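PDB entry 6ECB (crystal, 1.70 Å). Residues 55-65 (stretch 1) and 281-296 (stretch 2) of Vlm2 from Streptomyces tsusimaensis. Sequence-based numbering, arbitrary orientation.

Stretch 1, residues 55-65: IELARHLKGFG
Stretch 2 281-296: HVSEVAQLLDRHCGLP

Contact between residues 55-65 and 281-296 of Vlm2, two stretches of one chain that bury 665 Å² between them. Residues 55-60 form a helix that leaves helical phi/psi at Leu-61 (-67/135) and continues as loop through Lys-62 (-116/-14), Gly-63 (-104/15) and Phe-64 (-126/154). The second stretch is helical through Cys-293 and leaves helical phi/psi at Gly-294 (-95/-170). The helix axes approach to 8.7 Å, with 55° between their N-to-C directions (signed crossing angle -55°). Register is set by CA-CA distances: Leu-57 CA to Val-282 CA 5.9 Å, His-60 CA to Ser-283 CA 5.8 Å, Leu-61 CA to Ala-286 CA 5.1 Å and Gly-63 CA to Gly-294 CA 4.6 Å.

Apolar packing centres on Leu-57 (chi1 t, chi2 p), a knob in a hole formed by Val-282, Val-285, Ala-286 and Leu-289. Its CB lies 3.8 Å from Val-282 CG2, its CD1 4.1 Å from Val-285 CG1 and 4.0 Å from Ala-286 CB, and its CD2 4.3 Å from Leu-289 CD2. Val-282 (chi1 p) points toward the first stretch, and its CG2 comes within 3.5 Å of Leu-57 CA. The short side chain of Ala-286 also points across, allowing close approach: its CB is 3.6 Å from His-60 CB and 3.8 Å from Leu-61 CD2. Leu-61 (m, t) sends the same CD2 to 3.9 Å from Leu-289 CB.

Two aromatic rings add contacts. His-60 (chi1 m, chi2 82°) points toward the second helix and receives Val-282 CG1 over one face, 4.1 Å from CG1 to the ring centroid. Its ND1 donates to Glu-56 O (2.8 Å), tethering the imidazole to its own helix. Phe-64 (chi1 m, chi2 82°) carries its ring to the end of the second helix, where Gly-294 CA lies over one face, 4.0 Å from the centroid. The ring edge meets carboxylate and carbonyl oxygens, with CE1 3.3 Å from Asp-290 OD1 and CZ 3.7 Å from Leu-289 O; CZ also packs 3.9 Å from Cys-293 CB.

Among the polar contacts, Asp-290 (chi1 m, chi2 -17°) uses both carboxylate oxygens to bind the loop after the first helix. Lys-62 N donates to OD2 of Asp-290 (2.9 Å, 157°), and Gly-63 N makes a weak bond to OD1 of Asp-290 (2.8 Å, 144°). A nearly straight bond from Leu-295 N to Gly-63 O (2.8 Å, 173°) joins the two loops. One water donates to His-60 O (2.8 Å) and Asp-290 OD2 (2.7 Å) and accepts from Lys-62 NZ (3.0 Å), linking the ammonium to a carboxylate oxygen that Lys-62 NZ itself approaches only to 4.4 Å.

Both glycines fit where the first loop passes close to the C-terminal end of the second helix and the residues after it. An ideal CB on Gly-294 would clash at 2.9 Å from Gly-63 O and 3.0 Å from Phe-64 CE1; one on Gly-63 would be tight at 3.0 Å from Asp-290 OD1.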

ATOM      1  N   ILE A  55       8.217  -1.730  -3.116  1.00 20.79           N
ATOM      2  CA  ILE A  55       9.637  -2.056  -3.147  1.00 20.81           C
ATOM      3  C   ILE A  55      10.428  -0.944  -3.809  1.00 20.80           C
ATOM      4  O   ILE A  55      11.498  -0.557  -3.328  1.00 20.95           O
ATOM      5  CB  ILE A  55       9.871  -3.412  -3.837  1.00 20.78           C
ATOM      6  CG1 ILE A  55       9.396  -4.531  -2.904  1.00 23.54           C
ATOM      7  CG2 ILE A  55      11.340  -3.592  -4.198  1.00 24.69           C
ATOM      8  CD1 ILE A  55       9.241  -5.865  -3.626  1.00 29.60           C
ATOM      9  N   GLU A  56       9.933  -0.422  -4.931  1.00 18.79           N
ATOM     10  CA  GLU A  56      10.690   0.615  -5.623  1.00 22.03           C
ATOM     11  C   GLU A  56      10.789   1.877  -4.775  1.00 18.99           C
ATOM     12  O   GLU A  56      11.866   2.487  -4.691  1.00 20.37           O
ATOM     13  CB  GLU A  56      10.061   0.934  -6.976  1.00 24.57           C
ATOM     14  CG  GLU A  56      10.345  -0.072  -8.059  1.00 31.27           C
ATOM     15  CD  GLU A  56      11.856  -0.383  -8.236  1.00 50.70           C
ATOM     16  OE1 GLU A  56      12.675   0.556  -8.391  1.00 58.17           O
ATOM     17  OE2 GLU A  56      12.209  -1.586  -8.194  1.00 56.20           O
ATOM     18  N   LEU A  57       9.697   2.261  -4.111  1.00 20.55           N
ATOM     19  CA  LEU A  57       9.731   3.414  -3.227  1.00 19.16           C
ATOM     20  C   LEU A  57      10.755   3.196  -2.130  1.00 20.14           C
ATOM     21  O   LEU A  57      11.607   4.055  -1.867  1.00 19.08           O
ATOM     22  CB  LEU A  57       8.340   3.666  -2.632  1.00 17.09           C
ATOM     23  CG  LEU A  57       8.264   4.797  -1.616  1.00 16.91           C
ATOM     24  CD1 LEU A  57       8.667   6.142  -2.197  1.00 19.81           C
ATOM     25  CD2 LEU A  57       6.856   4.875  -1.012  1.00 20.01           C
ATOM     26  N   ALA A  58      10.709   2.029  -1.506  1.00 19.43           N
ATOM     27  CA  ALA A  58      11.632   1.736  -0.416  1.00 21.21           C
ATOM     28  C   ALA A  58      13.076   1.810  -0.878  1.00 24.21           C
ATOM     29  O   ALA A  58      13.943   2.275  -0.128  1.00 24.99           O
ATOM     30  CB  ALA A  58      11.336   0.358   0.166  1.00 22.79           C
ATOM     31  N   ARG A  59      13.361   1.383  -2.125  1.00 20.54           N
ATOM     32  CA  ARG A  59      14.726   1.418  -2.613  1.00 21.22           C
ATOM     33  C   ARG A  59      15.209   2.836  -2.879  1.00 22.71           C
ATOM     34  O   ARG A  59      16.422   3.057  -2.914  1.00 23.07           O
ATOM     35  CB  ARG A  59      14.873   0.594  -3.900  1.00 24.46           C
ATOM     36  CG  ARG A  59      14.810  -0.908  -3.678  1.00 33.59           C
ATOM     37  CD  ARG A  59      15.656  -1.606  -4.745  1.00 78.52           C
ATOM     38  NE  ARG A  59      15.202  -1.205  -6.068  1.00 73.42           N
ATOM     39  CZ  ARG A  59      15.903  -1.328  -7.188  1.00 52.77           C
ATOM     40  NH1 ARG A  59      15.367  -0.924  -8.329  1.00 54.97           N
ATOM     41  NH2 ARG A  59      17.123  -1.853  -7.182  1.00 70.20           N
ATOM     42  N   HIS A  60      14.298   3.776  -3.112  1.00 21.80           N
ATOM     43  CA  HIS A  60      14.689   5.139  -3.437  1.00 20.50           C
ATOM     44  C   HIS A  60      14.786   6.050  -2.215  1.00 21.08           C
ATOM     45  O   HIS A  60      15.472   7.087  -2.282  1.00 24.06           O
ATOM     46  CB  HIS A  60      13.691   5.744  -4.429  1.00 20.81           C
ATOM     47  CG  HIS A  60      13.898   5.286  -5.846  1.00 21.01           C
ATOM     48  ND1 HIS A  60      13.413   4.088  -6.318  1.00 21.44           N
ATOM     49  CD2 HIS A  60      14.525   5.872  -6.888  1.00 22.07           C
ATOM     50  CE1 HIS A  60      13.734   3.952  -7.594  1.00 21.93           C
ATOM     51  NE2 HIS A  60      14.407   5.023  -7.965  1.00 24.91           N
ATOM     52  N   LEU A  61      14.148   5.684  -1.112  1.00 22.43           N
ATOM     53  CA  LEU A  61      14.204   6.507   0.089  1.00 19.24           C
ATOM     54  C   LEU A  61      15.604   6.533   0.664  1.00 25.35           C
ATOM     55  O   LEU A  61      16.277   5.502   0.770  1.00 27.80           O
ATOM     56  CB  LEU A  61      13.231   5.962   1.137  1.00 18.27           C
ATOM     57  CG  LEU A  61      11.769   6.103   0.771  1.00 18.50           C
ATOM     58  CD1 LEU A  61      10.902   5.237   1.724  1.00 21.19           C
ATOM     59  CD2 LEU A  61      11.293   7.547   0.803  1.00 20.98           C
ATOM     60  N   LYS A  62      16.041   7.726   1.038  1.00 23.81           N
ATOM     61  CA  LYS A  62      17.346   7.916   1.639  1.00 23.37           C
ATOM     62  C   LYS A  62      17.285   8.415   3.070  1.00 31.11           C
ATOM     63  O   LYS A  62      18.308   8.374   3.763  1.00 29.59           O
ATOM     64  CB  LYS A  62      18.165   8.908   0.802  1.00 27.38           C
ATOM     65  CG  LYS A  62      18.440   8.380  -0.600  1.00 40.56           C
ATOM     66  CD  LYS A  62      19.464   9.222  -1.368  1.00 50.32           C
ATOM     67  CE  LYS A  62      18.977   9.568  -2.775  1.00 70.92           C
ATOM     68  NZ  LYS A  62      17.826  10.536  -2.762  1.00 84.38           N
ATOM     69  N   GLY A  63      16.136   8.888   3.523  1.00 24.33           N
ATOM     70  CA  GLY A  63      16.050   9.547   4.811  1.00 27.48           C
ATOM     71  C   GLY A  63      15.427   8.702   5.900  1.00 24.51           C
ATOM     72  O   GLY A  63      15.048   9.232   6.954  1.00 24.79           O
ATOM     73  N   PHE A  64      15.314   7.393   5.671  1.00 23.60           N
ATOM     74  CA  PHE A  64      14.620   6.515   6.598  1.00 22.68           C
ATOM     75  C   PHE A  64      15.525   5.364   6.998  1.00 24.11           C
ATOM     76  O   PHE A  64      16.459   4.991   6.277  1.00 29.49           O
ATOM     77  CB  PHE A  64      13.312   5.998   5.984  1.00 21.85           C
ATOM     78  CG  PHE A  64      12.309   7.075   5.770  1.00 18.83           C
ATOM     79  CD1 PHE A  64      12.368   7.891   4.650  1.00 21.13           C
ATOM     80  CD2 PHE A  64      11.330   7.310   6.705  1.00 21.02           C
ATOM     81  CE1 PHE A  64      11.448   8.920   4.468  1.00 19.50           C
ATOM     82  CE2 PHE A  64      10.409   8.324   6.533  1.00 22.49           C
ATOM     83  CZ  PHE A  64      10.453   9.125   5.417  1.00 20.15           C
ATOM     84  N   GLY A  65      15.254   4.820   8.174  1.00 22.36           N
ATOM     85  CA  GLY A  65      16.011   3.701   8.674  1.00 25.65           C
ATOM     86  C   GLY A  65      15.412   2.391   8.196  1.00 30.16           C
ATOM     87  O   GLY A  65      15.740   1.892   7.114  1.00 35.06           O
ATOM     88  N   HIS A 281       8.815   8.512 -11.617  1.00 23.22           N
ATOM     89  CA  HIS A 281       8.176   9.402 -10.662  1.00 24.08           C
ATOM     90  C   HIS A 281       8.475   9.008  -9.225  1.00 21.21           C
ATOM     91  O   HIS A 281       8.545   9.881  -8.354  1.00 23.36           O
ATOM     92  CB  HIS A 281       6.671   9.401 -10.904  1.00 24.45           C
ATOM     93  CG  HIS A 281       6.307   9.967 -12.243  1.00 28.12           C
ATOM     94  ND1 HIS A 281       5.539   9.280 -13.156  1.00 39.58           N
ATOM     95  CD2 HIS A 281       6.622  11.147 -12.822  1.00 34.69           C
ATOM     96  CE1 HIS A 281       5.395  10.018 -14.241  1.00 37.08           C
ATOM     97  NE2 HIS A 281       6.040  11.156 -14.064  1.00 47.57           N
ATOM     98  N   VAL A 282       8.666   7.716  -8.962  1.00 21.69           N
ATOM     99  CA  VAL A 282       8.834   7.271  -7.575  1.00 20.99           C
ATOM    100  C   VAL A 282      10.088   7.890  -6.968  1.00 21.93           C
ATOM    101  O   VAL A 282      10.155   8.094  -5.747  1.00 22.04           O
ATOM    102  CB  VAL A 282       8.838   5.731  -7.481  1.00 19.95           C
ATOM    103  CG1 VAL A 282      10.091   5.119  -8.102  1.00 21.67           C
ATOM    104  CG2 VAL A 282       8.645   5.272  -6.013  1.00 22.75           C
ATOM    105  N   SER A 283      11.103   8.200  -7.785  1.00 21.78           N
ATOM    106  CA  SER A 283      12.283   8.840  -7.217  1.00 21.40           C
ATOM    107  C   SER A 283      11.952  10.214  -6.650  1.00 23.82           C
ATOM    108  O   SER A 283      12.526  10.631  -5.636  1.00 24.20           O
ATOM    109  CB  SER A 283      13.411   8.959  -8.256  1.00 25.71           C
ATOM    110  OG  SER A 283      13.049   9.802  -9.335  1.00 28.99           O
ATOM    111  N   GLU A 284      11.053  10.955  -7.309  1.00 25.60           N
ATOM    112  CA  GLU A 284      10.674  12.267  -6.801  1.00 27.73           C
ATOM    113  C   GLU A 284       9.728  12.141  -5.614  1.00 23.21           C
ATOM    114  O   GLU A 284       9.798  12.945  -4.671  1.00 24.86           O
ATOM    115  CB  GLU A 284      10.030  13.100  -7.909  1.00 30.14           C
ATOM    116  CG  GLU A 284       9.949  14.578  -7.560  1.00 56.02           C
ATOM    117  CD  GLU A 284       9.625  15.447  -8.765  1.00 76.80           C
ATOM    118  OE1 GLU A 284       9.872  15.003  -9.912  1.00 84.63           O
ATOM    119  OE2 GLU A 284       9.120  16.572  -8.561  1.00 80.17           O
ATOM    120  N   VAL A 285       8.837  11.148  -5.645  1.00 21.76           N
ATOM    121  CA  VAL A 285       8.007  10.851  -4.484  1.00 21.11           C
ATOM    122  C   VAL A 285       8.885  10.567  -3.275  1.00 23.68           C
ATOM    123  O   VAL A 285       8.663  11.101  -2.183  1.00 21.60           O
ATOM    124  CB  VAL A 285       7.083   9.660  -4.775  1.00 21.07           C
ATOM    125  CG1 VAL A 285       6.307   9.261  -3.533  1.00 20.04           C
ATOM    126  CG2 VAL A 285       6.143   9.987  -5.929  1.00 21.16           C
ATOM    127  N   ALA A 286       9.909   9.730  -3.462  1.00 22.05           N
ATOM    128  CA  ALA A 286      10.832   9.401  -2.379  1.00 20.99           C
ATOM    129  C   ALA A 286      11.546  10.642  -1.856  1.00 21.22           C
ATOM    130  O   ALA A 286      11.694  10.814  -0.641  1.00 21.37           O
ATOM    131  CB  ALA A 286      11.867   8.361  -2.862  1.00 23.51           C
ATOM    132  N   GLN A 287      12.022  11.510  -2.760  1.00 21.10           N
ATOM    133  CA  GLN A 287      12.703  12.733  -2.348  1.00 22.98           C
ATOM    134  C   GLN A 287      11.799  13.591  -1.476  1.00 23.31           C
ATOM    135  O   GLN A 287      12.254  14.192  -0.495  1.00 23.82           O
ATOM    136  CB  GLN A 287      13.161  13.503  -3.591  1.00 28.26           C
ATOM    137  CG  GLN A 287      13.778  14.849  -3.335  1.00 47.40           C
ATOM    138  CD  GLN A 287      14.410  15.432  -4.603  1.00 72.20           C
ATOM    139  OE1 GLN A 287      15.196  14.760  -5.289  1.00 58.04           O
ATOM    140  NE2 GLN A 287      14.057  16.678  -4.925  1.00 75.15           N
ATOM    141  N   LEU A 288      10.508  13.656  -1.821  1.00 22.40           N
ATOM    142  CA  LEU A 288       9.564  14.465  -1.057  1.00 24.96           C
ATOM    143  C   LEU A 288       9.219  13.824   0.285  1.00 23.82           C
ATOM    144  O   LEU A 288       9.060  14.537   1.291  1.00 22.48           O
ATOM    145  CB  LEU A 288       8.312  14.712  -1.903  1.00 24.86           C
ATOM    146  CG  LEU A 288       8.566  15.719  -3.026  1.00 31.24           C
ATOM    147  CD1 LEU A 288       7.493  15.670  -4.101  1.00 31.71           C
ATOM    148  CD2 LEU A 288       8.665  17.110  -2.459  1.00 34.14           C
ATOM    149  N   LEU A 289       9.073  12.495   0.333  1.00 20.53           N
ATOM    150  CA  LEU A 289       8.910  11.834   1.632  1.00 20.60           C
ATOM    151  C   LEU A 289      10.131  12.067   2.504  1.00 21.26           C
ATOM    152  O   LEU A 289      10.012  12.328   3.710  1.00 21.56           O
ATOM    153  CB  LEU A 289       8.701  10.325   1.478  1.00 20.55           C
ATOM    154  CG  LEU A 289       7.305   9.758   1.578  1.00 24.88           C
ATOM    155  CD1 LEU A 289       6.491  10.269   0.410  1.00 30.51           C
ATOM    156  CD2 LEU A 289       7.360   8.225   1.573  1.00 26.83           C
ATOM    157  N   ASP A 290      11.320  11.965   1.912  1.00 21.65           N
ATOM    158  CA  ASP A 290      12.537  12.239   2.664  1.00 21.81           C
ATOM    159  C   ASP A 290      12.507  13.649   3.230  1.00 24.42           C
ATOM    160  O   ASP A 290      12.823  13.872   4.406  1.00 24.27           O
ATOM    161  CB  ASP A 290      13.773  12.087   1.782  1.00 24.52           C
ATOM    162  CG  ASP A 290      14.188  10.649   1.544  1.00 25.21           C
ATOM    163  OD1 ASP A 290      13.771   9.736   2.274  1.00 24.71           O
ATOM    164  OD2 ASP A 290      14.999  10.446   0.593  1.00 23.88           O
ATOM    165  N   ARG A 291      12.144  14.622   2.393  1.00 24.24           N
ATOM    166  CA  ARG A 291      12.198  16.022   2.808  1.00 25.67           C
ATOM    167  C   ARG A 291      11.185  16.320   3.901  1.00 25.52           C
ATOM    168  O   ARG A 291      11.493  17.045   4.858  1.00 26.63           O
ATOM    169  CB  ARG A 291      11.936  16.932   1.608  1.00 25.55           C
ATOM    170  CG  ARG A 291      11.896  18.424   1.948  1.00 42.81           C
ATOM    171  CD  ARG A 291      11.554  19.264   0.709  1.00 62.72           C
ATOM    172  NE  ARG A 291      12.273  18.796  -0.478  1.00 74.39           N
ATOM    173  CZ  ARG A 291      11.966  19.134  -1.728  1.00 82.41           C
ATOM    174  NH1 ARG A 291      10.948  19.955  -1.970  1.00 85.13           N
ATOM    175  NH2 ARG A 291      12.674  18.645  -2.738  1.00 80.77           N
ATOM    176  N   HIS A 292       9.960  15.811   3.751  1.00 22.79           N
ATOM    177  CA  HIS A 292       8.876  16.160   4.652  1.00 23.67           C
ATOM    178  C   HIS A 292       8.802  15.282   5.886  1.00 26.36           C
ATOM    179  O   HIS A 292       8.345  15.761   6.935  1.00 24.76           O
ATOM    180  CB  HIS A 292       7.543  16.113   3.911  1.00 25.38           C
ATOM    181  CG  HIS A 292       7.364  17.244   2.961  1.00 31.30           C
ATOM    182  ND1 HIS A 292       6.858  18.467   3.349  1.00 32.90           N
ATOM    183  CD2 HIS A 292       7.636  17.347   1.641  1.00 29.84           C
ATOM    184  CE1 HIS A 292       6.824  19.273   2.305  1.00 38.61           C
ATOM    185  NE2 HIS A 292       7.290  18.621   1.256  1.00 33.66           N
ATOM    186  N   CYS A 293       9.242  14.027   5.799  1.00 21.23           N
ATOM    187  CA  CYS A 293       9.053  13.061   6.872  1.00 20.90           C
ATOM    188  C   CYS A 293      10.320  12.384   7.347  1.00 22.26           C
ATOM    189  O   CYS A 293      10.313  11.825   8.447  1.00 20.85           O
ATOM    190  CB  CYS A 293       8.064  11.974   6.443  1.00 21.52           C
ATOM    191  SG  CYS A 293       6.401  12.634   6.138  1.00 22.56           S
ATOM    192  N   GLY A 294      11.392  12.378   6.562  1.00 22.93           N
ATOM    193  CA  GLY A 294      12.590  11.650   6.907  1.00 21.18           C
ATOM    194  C   GLY A 294      13.624  12.513   7.602  1.00 28.81           C
ATOM    195  O   GLY A 294      13.380  13.654   7.999  1.00 28.65           O
ATOM    196  N   LEU A 295      14.792  11.945   7.742  1.00 25.97           N
ATOM    197  CA  LEU A 295      15.905  12.629   8.372  1.00 29.76           C
ATOM    198  C   LEU A 295      16.538  13.571   7.357  1.00 43.23           C
ATOM    199  O   LEU A 295      16.837  13.147   6.235  1.00 69.71           O
ATOM    200  CB  LEU A 295      16.915  11.596   8.851  1.00 31.36           C
ATOM    201  CG  LEU A 295      18.075  11.981   9.751  1.00 59.95           C
ATOM    202  CD1 LEU A 295      17.564  12.469  11.078  1.00 58.73           C
ATOM    203  CD2 LEU A 295      18.941  10.756   9.925  1.00 56.50           C
ATOM    204  N   PRO A 296      16.726  14.856   7.691  1.00 70.41           N
ATOM    205  CA  PRO A 296      17.402  15.767   6.753  1.00 83.21           C
ATOM    206  C   PRO A 296      18.737  15.241   6.216  1.00 72.96           C
ATOM    207  O   PRO A 296      19.518  14.639   6.955  1.00 71.70           O
ATOM    208  CB  PRO A 296      17.623  17.038   7.588  1.00 92.60           C
ATOM    209  CG  PRO A 296      17.258  16.675   9.007  1.00 91.35           C
ATOM    210  CD  PRO A 296      16.283  15.556   8.907  1.00 79.42           C
TER
HETATM  211  O   HOH W   1      15.047   9.842  -2.053  1.00 29.04           O